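Local coordinates for protein Apc35852 (Geobacillus stearothermophilus, PDB 1U9C) that is of unknown function but belongs to the DJ-1/PfpI family, whose relatives include chaperones and proteases, at residues G122-A127 / N199-Q204; P145-K150 / R180-V185; V152-D157 / F171-T176. All coordinates share one frame; numbering follows the deposited sequence.

In the fold
Strand 124-127 opens contact 1, which closes only when the chain returns as strand 200-203 beside it in the central sheet. The other two contacts lie within that long loop, one inside the other. Contact 2 joins the turn 145-150 to 180-185, which follows helix 173-179. Contact 3, innermost, sets the loop 152-157 against the start of the same helix. The short parallel pair 151-152 and 183-184 knits contacts 2 and 3 together, N183 and V185 both bonding to V152. A hydrogen bond between T202 OG1 and T153 N ties contact 3 to the central sheet, while K150 packs on L200 between contacts 1 and 2.

Contact 1: G122-A127 / N199-Q204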
loop_
_atom_site.group_PDB
_atom_site.type_symbol
_atom_site.label_atom_id
_atom_site.label_comp_id
_atom_site.label_asym_id
_atom_site.label_seq_id
_atom_site.Cartn_x
_atom_site.Cartn_y
_atom_site.Cartn_z
ATOM N N GLY A 122 -0.771 -0.832 17.712
ATOM C CA GLY A 122 -0.316 0.547 17.686
ATOM C C GLY A 122 0.845 0.785 16.737
ATOM O O GLY A 122 1.518 1.748 16.889
ATOM N N ARG A 123 0.996 -0.091 15.763
ATOM C CA ARG A 123 2.109 0.041 14.839
ATOM C C ARG A 123 1.653 0.872 13.637
ATOM O O ARG A 123 0.487 1.212 13.466
ATOM C CB ARG A 123 2.585 -1.397 14.537
ATOM C CG ARG A 123 3.403 -1.951 15.848
ATOM C CD ARG A 123 3.828 -3.392 15.768
ATOM N NE ARG A 123 5.167 -3.653 16.318
ATOM C CZ ARG A 123 5.664 -4.870 16.608
ATOM N NH1 ARG A 123 4.949 -5.974 16.427
ATOM N NH2 ARG A 123 6.909 -4.984 17.052
ATOM N N ILE A 124 2.616 1.229 12.821
ATOM C CA ILE A 124 2.346 2.136 11.718
ATOM C C ILE A 124 1.799 1.329 10.516
ATOM O O ILE A 124 2.321 0.245 10.185
ATOM C CB ILE A 124 3.632 2.839 11.354
ATOM C CG1 ILE A 124 4.132 3.702 12.514
ATOM C CG2 ILE A 124 3.437 3.613 10.049
ATOM C CD1 ILE A 124 5.572 3.837 12.574
ATOM N N ILE A 125 0.687 1.800 9.969
ATOM C CA ILE A 125 0.111 1.216 8.769
ATOM C C ILE A 125 0.121 2.296 7.706
ATOM O O ILE A 125 -0.370 3.421 7.900
ATOM C CB ILE A 125 -1.344 0.816 9.003
ATOM C CG1 ILE A 125 -1.403 -0.343 10.021
ATOM C CG2 ILE A 125 -1.961 0.385 7.644
ATOM C CD1 ILE A 125 -2.825 -0.757 10.427
ATOM N N ALA A 126 0.793 2.012 6.569
ATOM C CA ALA A 126 0.913 2.990 5.486
ATOM C C ALA A 126 0.491 2.376 4.160
ATOM O O ALA A 126 0.757 1.198 3.947
ATOM C CB ALA A 126 2.319 3.479 5.390
ATOM N N ALA A 127 -0.073 3.169 3.282
ATOM C CA ALA A 127 -0.499 2.631 1.983
ATOM C C ALA A 127 -0.561 3.769 1.007
ATOM O O ALA A 127 -0.978 4.909 1.346
ATOM C CB ALA A 127 -1.860 1.982 2.123
ATOM N N ASN A 199 -1.242 6.868 13.655
ATOM C CA ASN A 199 -0.542 5.693 13.137
ATOM C C ASN A 199 -0.888 5.277 11.713
ATOM O O ASN A 199 -0.292 4.298 11.211
ATOM C CB ASN A 199 -0.798 4.488 14.018
ATOM C CG ASN A 199 -0.335 4.683 15.437
ATOM O OD1 ASN A 199 0.617 5.420 15.694
ATOM N ND2 ASN A 199 -1.008 4.030 16.352
ATOM N N LEU A 200 -1.858 5.914 11.083
ATOM C CA LEU A 200 -2.307 5.540 9.756
ATOM C C LEU A 200 -1.876 6.618 8.779
ATOM O O LEU A 200 -2.267 7.799 8.895
ATOM C CB LEU A 200 -3.837 5.426 9.767
ATOM C CG LEU A 200 -4.513 5.001 8.507
ATOM C CD1 LEU A 200 -4.023 3.643 8.090
ATOM C CD2 LEU A 200 -6.038 4.937 8.709
ATOM N N ILE A 201 -1.079 6.202 7.800
ATOM C CA ILE A 201 -0.497 7.126 6.838
ATOM C C ILE A 201 -0.885 6.666 5.427
ATOM O O ILE A 201 -0.732 5.492 5.109
ATOM C CB ILE A 201 1.028 7.064 7.026
ATOM C CG1 ILE A 201 1.406 7.674 8.376
ATOM C CG2 ILE A 201 1.749 7.797 5.904
ATOM C CD1 ILE A 201 2.801 7.406 8.822
ATOM N N THR A 202 -1.374 7.553 4.600
ATOM C CA THR A 202 -1.830 7.211 3.269
ATOM C C THR A 202 -1.396 8.247 2.290
ATOM O O THR A 202 -1.252 9.443 2.616
ATOM C CB THR A 202 -3.358 7.026 3.228
ATOM O OG1 THR A 202 -4.056 8.096 3.869
ATOM C CG2 THR A 202 -3.779 5.771 3.952
ATOM N N GLY A 203 -1.262 7.815 1.036
ATOM C CA GLY A 203 -0.833 8.667 -0.078
ATOM C C GLY A 203 -1.780 8.452 -1.249
ATOM O O GLY A 203 -2.341 7.381 -1.427
ATOM N N GLN A 204 -1.943 9.461 -2.089
ATOM C CA GLN A 204 -2.994 9.465 -3.118
ATOM C C GLN A 204 -2.649 8.771 -4.430
ATOM O O GLN A 204 -3.500 8.184 -5.055
ATOM C CB GLN A 204 -3.370 10.920 -3.390
ATOM C CG GLN A 204 -4.636 11.099 -4.196
ATOM C CD GLN A 204 -4.987 12.531 -4.384
ATOM O OE1 GLN A 204 -4.870 13.313 -3.450
ATOM N NE2 GLN A 204 -5.325 12.899 -5.600
HETATM O O HOH W 1 -1.961 1.378 14.806
#
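I125 and A127 each use both backbone polar groups in a four-bond parallel ladder. I125 N donates to N199 O (3.0 Å) and I125 O accepts from I201 N (2.9 Å), both nearly straight. Further on, A127 N reaches I201 O at 3.0 Å and A127 O takes G203 N at 2.9 Å, with more bent N-H angles of 143° and 144°. These are neighbouring parallel strands of the central sheet of the DJ-1/PfpI fold, 200-203 being the last before antiparallel 194-197, and strand 124-127 runs on toward C129, deposited as the sulfinic acid. On the far edge of 124-127, A126 bonds to I93 and L95 of strand 92-95.

At the start of the ladder a water donates to R123 O (2.8 Å) and accepts a weak bond from N199 ND2. The amide's OD1 and G122 O, the carbonyl of a Schellman glycine, both bind the guanidinium of R223. On one face, I125 CG2 meets L200 CD1, and I125 also packs on helix 109-120; on the other, I124, A126 and I201 lie against helix 209-221. I124 CG2, anti to the backbone N, meets I201 CD1 at 4.0 Å; A126 CB stands 4.1 Å from I201 CB.

Contact 2: P145-K150 / R180-V185; sequences PIVKGK and RGANFV
G149 N donates to G181 O at 2.8 Å; one residue on in 145-150 and two on in 180-185, N183 N donates to K150 O at 2.9 Å. The first bond is nearly straight at its hydrogen (171°), yet the donor stands above the carbonyl plane, 47° out of it; the second is tilted less, by 34°. Two overlapping beta turns present these groups. In the type I turn K148 N returns to P145 O, and in the type II turn K150 N returns to V147 O at 3.1 Å. Besides that N-H from its own turn, V147 O takes a CA-H...O contact from A182 CA across the contact.

The N183 amide comes in beside the second turn: ND2 is 3.7 Å from G149 O, and a water bridges them, accepting from ND2 at 2.9 Å and giving only a weak bond to the carbonyl. R180 O is met by carbon, lying against P145 CB and CG and K148 CB. The guanidinium of R180 turns away from the contact to N137 OD1, with a weak bond from NE to V136 O.

G181 ends helix 173-179 in a Schellman motif, its phi positive; a side chain there would press on K148 CG. Beside the polar groups, V147 CG2, set between its backbone N and carbonyl carbon, touches the CB atoms of R180 and A182, both at 4.0 Å.

The contact thus joins a loop to a helix end, close to the protein surface. I146, turned away from 180-185, packs on L115 and A119 of helix 109-120. From N183 the chain pairs in parallel with strand 151-152, A182 and F184 packing on V152, and F184 reaches across to E174 and R178 of helix 173-179.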
loop_
_atom_site.group_PDB
_atom_site.type_symbol
_atom_site.label_atom_id
_atom_site.label_comp_id
_atom_site.label_asym_id
_atom_site.label_seq_id
_atom_site.Cartn_x
_atom_site.Cartn_y
_atom_site.Cartn_z
ATOM N N PRO A 145 -14.103 -0.989 11.746
ATOM C CA PRO A 145 -13.165 -0.777 10.641
ATOM C C PRO A 145 -11.958 0.036 11.076
ATOM O O PRO A 145 -12.098 1.051 11.792
ATOM C CB PRO A 145 -13.980 0.019 9.627
ATOM C CG PRO A 145 -15.320 -0.431 9.837
ATOM C CD PRO A 145 -15.439 -0.492 11.385
ATOM N N ILE A 146 -10.772 -0.410 10.671
ATOM C CA ILE A 146 -9.552 0.328 10.985
ATOM C C ILE A 146 -9.620 1.799 10.535
ATOM O O ILE A 146 -9.124 2.671 11.253
ATOM C CB ILE A 146 -8.301 -0.378 10.403
ATOM C CG1 ILE A 146 -8.067 -1.729 11.115
ATOM C CG2 ILE A 146 -7.106 0.539 10.511
ATOM C CD1 ILE A 146 -7.161 -2.674 10.414
ATOM N N VAL A 147 -10.236 2.075 9.380
ATOM C CA VAL A 147 -10.338 3.461 8.878
ATOM C C VAL A 147 -11.468 4.320 9.452
ATOM O O VAL A 147 -11.596 5.490 9.089
ATOM C CB VAL A 147 -10.437 3.519 7.343
ATOM C CG1 VAL A 147 -9.262 2.805 6.741
ATOM C CG2 VAL A 147 -11.732 2.898 6.819
ATOM N N LYS A 148 -12.323 3.737 10.281
ATOM C CA LYS A 148 -13.436 4.489 10.834
ATOM C C LYS A 148 -12.988 5.685 11.656
ATOM O O LYS A 148 -12.233 5.537 12.612
ATOM C CB LYS A 148 -14.359 3.571 11.662
ATOM C CG LYS A 148 -15.457 4.291 12.423
ATOM C CD LYS A 148 -16.518 3.338 12.956
ATOM C CE LYS A 148 -17.599 4.085 13.768
ATOM N NZ LYS A 148 -18.865 3.309 13.966
ATOM N N GLY A 149 -13.461 6.875 11.272
ATOM C CA GLY A 149 -13.122 8.120 11.976
ATOM C C GLY A 149 -11.727 8.647 11.715
ATOM O O GLY A 149 -11.293 9.619 12.331
ATOM N N LYS A 150 -11.039 8.016 10.779
ATOM C CA LYS A 150 -9.659 8.392 10.467
ATOM C C LYS A 150 -9.574 9.211 9.182
ATOM O O LYS A 150 -10.344 8.965 8.245
ATOM C CB LYS A 150 -8.801 7.141 10.283
ATOM C CG LYS A 150 -8.680 6.230 11.499
ATOM C CD LYS A 150 -7.995 6.914 12.661
ATOM C CE LYS A 150 -6.489 6.999 12.446
ATOM N NZ LYS A 150 -5.820 5.744 12.875
ATOM N N ARG A 180 -17.000 3.035 4.613
ATOM C CA ARG A 180 -16.509 2.323 5.800
ATOM C C ARG A 180 -16.267 3.272 7.010
ATOM O O ARG A 180 -15.908 2.838 8.110
ATOM C CB ARG A 180 -15.224 1.520 5.459
ATOM C CG ARG A 180 -15.424 0.404 4.398
ATOM C CD ARG A 180 -16.051 -0.893 4.938
ATOM N NE ARG A 180 -16.080 -1.953 3.922
ATOM C CZ ARG A 180 -17.011 -2.132 3.002
ATOM N NH1 ARG A 180 -18.102 -1.369 2.950
ATOM N NH2 ARG A 180 -16.871 -3.125 2.124
ATOM N N GLY A 181 -16.443 4.578 6.819
ATOM C CA GLY A 181 -16.382 5.535 7.930
ATOM C C GLY A 181 -15.176 6.450 7.939
ATOM O O GLY A 181 -14.979 7.183 8.890
ATOM N N ALA A 182 -14.343 6.383 6.902
ATOM C CA ALA A 182 -13.188 7.274 6.806
ATOM C C ALA A 182 -13.590 8.698 6.439
ATOM O O ALA A 182 -14.599 8.926 5.749
ATOM C CB ALA A 182 -12.198 6.735 5.789
ATOM N N ASN A 183 -12.814 9.646 6.956
ATOM C CA ASN A 183 -12.897 11.051 6.560
ATOM C C ASN A 183 -11.884 11.250 5.467
ATOM O O ASN A 183 -10.678 11.338 5.734
ATOM C CB ASN A 183 -12.608 11.969 7.746
ATOM C CG ASN A 183 -13.654 11.848 8.798
ATOM O OD1 ASN A 183 -14.844 11.823 8.492
ATOM N ND2 ASN A 183 -13.230 11.744 10.053
ATOM N N PHE A 184 -12.370 11.280 4.240
ATOM C CA PHE A 184 -11.527 11.252 3.072
ATOM C C PHE A 184 -11.085 12.656 2.728
ATOM O O PHE A 184 -11.859 13.617 2.833
ATOM C CB PHE A 184 -12.276 10.627 1.890
ATOM C CG PHE A 184 -11.389 10.281 0.734
ATOM C CD1 PHE A 184 -10.749 9.051 0.664
ATOM C CD2 PHE A 184 -11.121 11.218 -0.239
ATOM C CE1 PHE A 184 -9.906 8.750 -0.406
ATOM C CE2 PHE A 184 -10.272 10.931 -1.278
ATOM C CZ PHE A 184 -9.666 9.693 -1.365
ATOM N N VAL A 185 -9.838 12.757 2.298
ATOM C CA VAL A 185 -9.261 14.013 1.892
ATOM C C VAL A 185 -8.297 13.732 0.741
ATOM O O VAL A 185 -7.812 12.593 0.550
ATOM C CB VAL A 185 -8.587 14.695 3.099
ATOM C CG1 VAL A 185 -7.322 13.970 3.493
ATOM C CG2 VAL A 185 -8.380 16.189 2.852
HETATM O O HOH W 2 -10.570 12.581 10.826
#

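Contact 3: V152-D157 / F171-T176; sequences VTSFTD and FLLEST
D157 and E174 lay their carboxylates over one another, planes 30° apart, with D157 OD1 4.0 Å from E174 OE1. Any repulsion is probably eased by separate partners. E174 OE1 takes D157 N on its anti side (2.8 Å, 166° at the hydrogen), while OE2 forms a salt bridge with R178. E174 gets there as an extended chain, CG anti to the backbone N, running beside T156.

The aspartate group comes over the first turn of helix 173-179. Its OD2 receives a short bond from S175 OG (2.5 Å) on the syn side; its OD1 packs on the CB atoms of E174 (3.3 Å) and L172, the N-cap residue. A water donates to D157 OD1 and F155 O and accepts from E174 N (3.0 Å), linking OD1 to the helix backbone. An alanine in place of D157 would probably leave S175 OG without this acceptor and the water short of one partner.

S154 CB lies against L173 CD2 at 3.7 Å. T156, at the N-cap of helix 157-163, also bonds to E159 through OG1; the starts of this helix and 173-179 come together here, with F184 of strand 183-184 packed on S154 and E174, and the F155 ring meeting H130.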
loop_
_atom_site.group_PDB
_atom_site.type_symbol
_atom_site.label_atom_id
_atom_site.label_comp_id
_atom_site.label_asym_id
_atom_site.label_seq_id
_atom_site.Cartn_x
_atom_site.Cartn_y
_atom_site.Cartn_z
ATOM N N VAL A 152 -7.945 9.904 5.803
ATOM C CA VAL A 152 -7.219 9.104 4.828
ATOM C C VAL A 152 -7.347 9.668 3.447
ATOM O O VAL A 152 -8.305 10.426 3.146
ATOM C CB VAL A 152 -7.687 7.676 4.775
ATOM C CG1 VAL A 152 -7.702 7.034 6.111
ATOM C CG2 VAL A 152 -9.045 7.538 4.080
ATOM N N THR A 153 -6.421 9.244 2.600
ATOM C CA THR A 153 -6.505 9.462 1.173
ATOM C C THR A 153 -6.264 8.180 0.421
ATOM O O THR A 153 -5.861 7.170 0.999
ATOM C CB THR A 153 -5.561 10.590 0.754
ATOM O OG1 THR A 153 -5.853 11.040 -0.571
ATOM C CG2 THR A 153 -4.099 10.196 0.735
ATOM N N SER A 154 -6.511 8.230 -0.884
ATOM C CA SER A 154 -6.262 7.111 -1.790
ATOM C C SER A 154 -6.384 7.637 -3.185
ATOM O O SER A 154 -6.796 8.766 -3.391
ATOM C CB SER A 154 -7.235 5.948 -1.624
ATOM O OG SER A 154 -8.569 6.251 -2.083
ATOM N N PHE A 155 -6.197 6.749 -4.161
ATOM C CA PHE A 155 -6.534 7.047 -5.536
ATOM C C PHE A 155 -7.992 7.467 -5.546
ATOM O O PHE A 155 -8.844 6.818 -4.974
ATOM C CB PHE A 155 -6.390 5.807 -6.373
ATOM C CG PHE A 155 -6.170 6.060 -7.820
ATOM C CD1 PHE A 155 -4.978 6.542 -8.269
ATOM C CD2 PHE A 155 -7.131 5.706 -8.738
ATOM C CE1 PHE A 155 -4.759 6.693 -9.609
ATOM C CE2 PHE A 155 -6.904 5.855 -10.083
ATOM C CZ PHE A 155 -5.725 6.330 -10.508
ATOM N N THR A 156 -8.259 8.589 -6.175
ATOM C CA THR A 156 -9.594 9.157 -6.092
ATOM C C THR A 156 -10.492 8.602 -7.160
ATOM O O THR A 156 -10.031 8.125 -8.198
ATOM C CB THR A 156 -9.550 10.694 -6.213
ATOM O OG1 THR A 156 -8.990 11.083 -7.475
ATOM C CG2 THR A 156 -8.703 11.343 -5.132
ATOM N N ASP A 157 -11.788 8.728 -6.911
ATOM C CA ASP A 157 -12.781 8.318 -7.897
ATOM C C ASP A 157 -12.617 9.103 -9.175
ATOM O O ASP A 157 -12.812 8.557 -10.249
ATOM C CB ASP A 157 -14.184 8.516 -7.399
ATOM C CG ASP A 157 -14.537 7.633 -6.231
ATOM O OD1 ASP A 157 -13.801 6.676 -5.906
ATOM O OD2 ASP A 157 -15.601 7.842 -5.592
ATOM N N PHE A 171 -15.237 -2.397 -6.847
ATOM C CA PHE A 171 -15.800 -1.289 -6.055
ATOM C C PHE A 171 -14.902 -0.092 -6.291
ATOM O O PHE A 171 -13.786 -0.229 -6.791
ATOM C CB PHE A 171 -15.797 -1.630 -4.568
ATOM C CG PHE A 171 -14.415 -1.952 -4.026
ATOM C CD1 PHE A 171 -13.645 -0.974 -3.422
ATOM C CD2 PHE A 171 -13.926 -3.244 -4.113
ATOM C CE1 PHE A 171 -12.380 -1.291 -2.939
ATOM C CE2 PHE A 171 -12.678 -3.559 -3.648
ATOM C CZ PHE A 171 -11.903 -2.581 -3.042
ATOM N N LEU A 172 -15.351 1.099 -5.943
ATOM C CA LEU A 172 -14.504 2.284 -6.038
ATOM C C LEU A 172 -13.854 2.533 -4.668
ATOM O O LEU A 172 -14.526 2.534 -3.648
ATOM C CB LEU A 172 -15.262 3.533 -6.518
ATOM C CG LEU A 172 -15.696 3.528 -7.978
ATOM C CD1 LEU A 172 -16.273 4.853 -8.376
ATOM C CD2 LEU A 172 -14.537 3.123 -8.888
ATOM N N LEU A 173 -12.551 2.711 -4.664
ATOM C CA LEU A 173 -11.792 2.755 -3.425
ATOM C C LEU A 173 -12.110 3.956 -2.506
ATOM O O LEU A 173 -12.442 3.761 -1.356
ATOM C CB LEU A 173 -10.319 2.717 -3.768
ATOM C CG LEU A 173 -9.350 2.763 -2.588
ATOM C CD1 LEU A 173 -9.687 1.699 -1.626
ATOM C CD2 LEU A 173 -7.920 2.570 -3.049
ATOM N N GLU A 174 -12.079 5.157 -3.052
ATOM C CA GLU A 174 -12.408 6.348 -2.247
ATOM C C GLU A 174 -13.831 6.230 -1.673
ATOM O O GLU A 174 -14.100 6.433 -0.476
ATOM C CB GLU A 174 -12.286 7.633 -3.101
ATOM C CG GLU A 174 -12.977 8.870 -2.506
ATOM C CD GLU A 174 -12.928 10.115 -3.401
ATOM O OE1 GLU A 174 -12.365 10.120 -4.530
ATOM O OE2 GLU A 174 -13.498 11.158 -2.963
ATOM N N SER A 175 -14.765 5.878 -2.555
ATOM C CA SER A 175 -16.156 5.736 -2.168
ATOM C C SER A 175 -16.319 4.731 -1.052
ATOM O O SER A 175 -17.071 4.935 -0.097
ATOM C CB SER A 175 -16.959 5.248 -3.375
ATOM O OG SER A 175 -17.098 6.319 -4.288
ATOM N N THR A 176 -15.597 3.625 -1.196
ATOM C CA THR A 176 -15.724 2.546 -0.244
ATOM C C THR A 176 -15.087 2.901 1.104
ATOM O O THR A 176 -15.615 2.582 2.180
ATOM C CB THR A 176 -15.260 1.214 -0.897
ATOM O OG1 THR A 176 -16.093 0.960 -2.039
ATOM C CG2 THR A 176 -15.557 0.014 -0.019
HETATM O O HOH W 3 -11.225 5.608 -5.869
#